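Disulfide bond protein A (Staphylococcus aureus, PDB 3BCI) probably acts as a thiol-disulfide oxidoreductase of the DsbA family, exchanging disulfide bonds with other proteins to support their oxidative folding. Local coordinates at residues A[69-74]-A[105-110]. Residues are numbered along the deposited sequence; the frame is centred on the assembly and turned at random.
Sequences HAVLMY and KHIKQL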
ATOM      1  N   HIS A  69       4.330   1.618   5.635  1.00 20.12           N
ATOM      2  CA  HIS A  69       3.548   1.676   6.869  1.00 26.50           C
ATOM      3  C   HIS A  69       3.956   2.856   7.750  1.00 26.08           C
ATOM      4  O   HIS A  69       3.125   3.418   8.465  1.00 21.93           O
ATOM      5  CB  HIS A  69       3.675   0.360   7.643  1.00 19.40           C
ATOM      6  CG  HIS A  69       2.710  -0.692   7.193  1.00 24.16           C
ATOM      7  ND1 HIS A  69       1.364  -0.637   7.483  1.00 19.33           N
ATOM      8  CD2 HIS A  69       2.885  -1.799   6.431  1.00 23.25           C
ATOM      9  CE1 HIS A  69       0.750  -1.664   6.920  1.00 25.41           C
ATOM     10  NE2 HIS A  69       1.652  -2.384   6.275  1.00 27.31           N
ATOM     11  N   ALA A  70       5.230   3.233   7.699  1.00 23.80           N
ATOM     12  CA  ALA A  70       5.699   4.370   8.486  1.00 24.85           C
ATOM     13  C   ALA A  70       5.029   5.636   7.945  1.00 26.46           C
ATOM     14  O   ALA A  70       4.542   6.469   8.710  1.00 23.48           O
ATOM     15  CB  ALA A  70       7.230   4.490   8.398  1.00 24.15           C
ATOM     16  N   VAL A  71       4.997   5.771   6.621  1.00 23.93           N
ATOM     17  CA  VAL A  71       4.363   6.926   5.993  1.00 25.46           C
ATOM     18  C   VAL A  71       2.883   6.993   6.365  1.00 25.75           C
ATOM     19  O   VAL A  71       2.367   8.058   6.718  1.00 25.14           O
ATOM     20  CB  VAL A  71       4.487   6.866   4.447  1.00 26.62           C
ATOM     21  CG1 VAL A  71       3.644   7.968   3.802  1.00 29.05           C
ATOM     22  CG2 VAL A  71       5.947   7.020   4.040  1.00 26.01           C
ATOM     23  N   LEU A  72       2.203   5.855   6.286  1.00 22.00           N
ATOM     24  CA  LEU A  72       0.785   5.788   6.609  1.00 23.26           C
ATOM     25  C   LEU A  72       0.476   6.255   8.036  1.00 26.65           C
ATOM     26  O   LEU A  72      -0.442   7.046   8.256  1.00 23.33           O
ATOM     27  CB  LEU A  72       0.274   4.354   6.422  1.00 23.65           C
ATOM     28  CG  LEU A  72      -1.149   4.084   6.927  1.00 29.68           C
ATOM     29  CD1 LEU A  72      -2.137   4.946   6.145  1.00 22.55           C
ATOM     30  CD2 LEU A  72      -1.487   2.599   6.777  1.00 30.22           C
ATOM     31  N   MET A  73       1.244   5.773   9.007  1.00 22.56           N
ATOM     32  CA  MET A  73       0.984   6.139  10.395  1.00 34.05           C
ATOM     33  C   MET A  73       1.390   7.547  10.811  1.00 25.98           C
ATOM     34  O   MET A  73       0.775   8.113  11.707  1.00 34.73           O
ATOM     35  CB  MET A  73       1.635   5.129  11.346  1.00 36.08           C
ATOM     36  CG  MET A  73       3.132   5.010  11.212  1.00 48.93           C
ATOM     37  SD  MET A  73       3.814   3.822  12.399  1.00 59.64           S
ATOM     38  CE  MET A  73       2.932   2.351  11.924  1.00 38.02           C
ATOM     39  N   TYR A  74       2.411   8.113  10.169  1.00 27.18           N
ATOM     40  CA  TYR A  74       2.875   9.453  10.524  1.00 30.95           C
ATOM     41  C   TYR A  74       2.468  10.565   9.558  1.00 31.76           C
ATOM     42  O   TYR A  74       2.498  11.743   9.912  1.00 31.05           O
ATOM     43  CB  TYR A  74       4.395   9.453  10.681  1.00 27.56           C
ATOM     44  CG  TYR A  74       4.880   8.573  11.805  1.00 28.32           C
ATOM     45  CD1 TYR A  74       4.373   8.720  13.094  1.00 34.06           C
ATOM     46  CD2 TYR A  74       5.853   7.598  11.587  1.00 36.58           C
ATOM     47  CE1 TYR A  74       4.822   7.922  14.141  1.00 37.58           C
ATOM     48  CE2 TYR A  74       6.311   6.794  12.627  1.00 38.01           C
ATOM     49  CZ  TYR A  74       5.790   6.964  13.903  1.00 40.25           C
ATOM     50  OH  TYR A  74       6.246   6.186  14.941  1.00 38.53           O
ATOM     51  N   LYS A 105      14.612   8.498  -0.477  1.00 28.24           N
ATOM     52  CA  LYS A 105      14.416   9.465  -1.550  1.00 36.25           C
ATOM     53  C   LYS A 105      12.922   9.692  -1.780  1.00 28.08           C
ATOM     54  O   LYS A 105      12.469  10.821  -1.958  1.00 30.10           O
ATOM     55  CB  LYS A 105      15.071   8.957  -2.836  1.00 40.77           C
ATOM     56  CG  LYS A 105      14.855   9.847  -4.053  1.00 48.46           C
ATOM     57  CD  LYS A 105      15.699   9.383  -5.237  0.50 59.17           C
ATOM     58  CE  LYS A 105      15.256   8.027  -5.769  0.50 66.20           C
ATOM     59  NZ  LYS A 105      13.947   8.109  -6.464  0.50 68.01           N
ATOM     60  N   HIS A 106      12.151   8.614  -1.773  1.00 28.20           N
ATOM     61  CA  HIS A 106      10.715   8.741  -1.983  1.00 24.40           C
ATOM     62  C   HIS A 106      10.020   9.429  -0.813  1.00 25.11           C
ATOM     63  O   HIS A 106       9.087  10.212  -1.003  1.00 27.31           O
ATOM     64  CB  HIS A 106      10.112   7.365  -2.256  1.00 27.62           C
ATOM     65  CG  HIS A 106      10.256   6.931  -3.681  1.00 32.08           C
ATOM     66  ND1 HIS A 106       9.174   6.650  -4.485  1.00 31.83           N
ATOM     67  CD2 HIS A 106      11.355   6.788  -4.460  1.00 34.57           C
ATOM     68  CE1 HIS A 106       9.598   6.354  -5.702  1.00 36.48           C
ATOM     69  NE2 HIS A 106      10.916   6.430  -5.713  1.00 36.97           N
ATOM     70  N   ILE A 107      10.480   9.157   0.402  1.00 26.47           N
ATOM     71  CA  ILE A 107       9.888   9.792   1.571  1.00 26.69           C
ATOM     72  C   ILE A 107      10.135  11.303   1.500  1.00 31.56           C
ATOM     73  O   ILE A 107       9.243  12.104   1.781  1.00 23.80           O
ATOM     74  CB  ILE A 107      10.485   9.218   2.879  1.00 28.35           C
ATOM     75  CG1 ILE A 107      10.086   7.742   3.016  1.00 26.70           C
ATOM     76  CG2 ILE A 107       9.989  10.020   4.086  1.00 28.02           C
ATOM     77  CD1 ILE A 107      10.814   6.991   4.119  1.00 24.09           C
ATOM     78  N   LYS A 108      11.342  11.693   1.107  1.00 27.92           N
ATOM     79  CA  LYS A 108      11.667  13.112   1.008  1.00 31.31           C
ATOM     80  C   LYS A 108      10.887  13.789  -0.120  1.00 32.42           C
ATOM     81  O   LYS A 108      10.632  14.992  -0.070  1.00 32.81           O
ATOM     82  CB  LYS A 108      13.176  13.297   0.803  1.00 31.62           C
ATOM     83  CG  LYS A 108      14.008  12.841   1.999  1.00 31.72           C
ATOM     84  CD  LYS A 108      15.495  13.062   1.779  1.00 34.60           C
ATOM     85  CE  LYS A 108      16.294  12.638   3.000  1.00 36.20           C
ATOM     86  NZ  LYS A 108      17.757  12.805   2.778  1.00 35.43           N
ATOM     87  N   GLN A 109      10.503  13.016  -1.133  1.00 32.37           N
ATOM     88  CA  GLN A 109       9.734  13.561  -2.253  1.00 33.36           C
ATOM     89  C   GLN A 109       8.337  13.984  -1.816  1.00 32.83           C
ATOM     90  O   GLN A 109       7.636  14.677  -2.553  1.00 37.72           O
ATOM     91  CB  GLN A 109       9.605  12.534  -3.384  1.00 32.28           C
ATOM     92  CG  GLN A 109      10.857  12.344  -4.214  1.00 48.42           C
ATOM     93  CD  GLN A 109      10.723  11.217  -5.224  1.00 44.14           C
ATOM     94  OE1 GLN A 109      11.666  10.907  -5.948  1.00 56.26           O
ATOM     95  NE2 GLN A 109       9.548  10.597  -5.274  1.00 55.04           N
ATOM     96  N   LEU A 110       7.921  13.554  -0.628  1.00 28.68           N
ATOM     97  CA  LEU A 110       6.600  13.923  -0.121  1.00 31.31           C
ATOM     98  C   LEU A 110       6.607  15.366   0.392  1.00 32.98           C
ATOM     99  O   LEU A 110       5.557  15.998   0.529  1.00 34.37           O
ATOM    100  CB  LEU A 110       6.181  12.975   1.005  1.00 35.59           C
ATOM    101  CG  LEU A 110       6.038  11.496   0.632  1.00 32.98           C
ATOM    102  CD1 LEU A 110       5.645  10.692   1.862  1.00 28.34           C
ATOM    103  CD2 LEU A 110       4.994  11.341  -0.463  1.00 32.45           C
TER
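Within the helical domain that DsbA proteins carry inserted in their thioredoxin fold, V71 of helix 61-74 packs against I107 of helix 100-108 and L110 three residues on. The join is small and wholly apolar, burying about 101 Å² over both sides. V71 is its hub: the branched valine sends one methyl to each partner. CG1 lies anti to the backbone N (chi1 172°) and meets L110 CD1 tip to tip at 3.9 Å, while CG2, anti to the carbonyl carbon, faces I107. A short, β-branched side chain suits this place because it serves two neighbours without a long reach where the backbones come close, 7.6 Å between the CA atoms of V71 and I107. Leucine suits position 110 because its longer stem carries CD1 across to the valine; the same side chain also touches F82, so helix 79-88 borders the contact. Beside V71 on helix 61-74, A70, small enough to sit close, packs on I120 of helix 114-125 and S131 of helix 130-144. I107 makes the looser of the two meetings with V71, through its methylene CG1 and not its terminal methyl: CG1 lies 4.3 Å from V71 CG2.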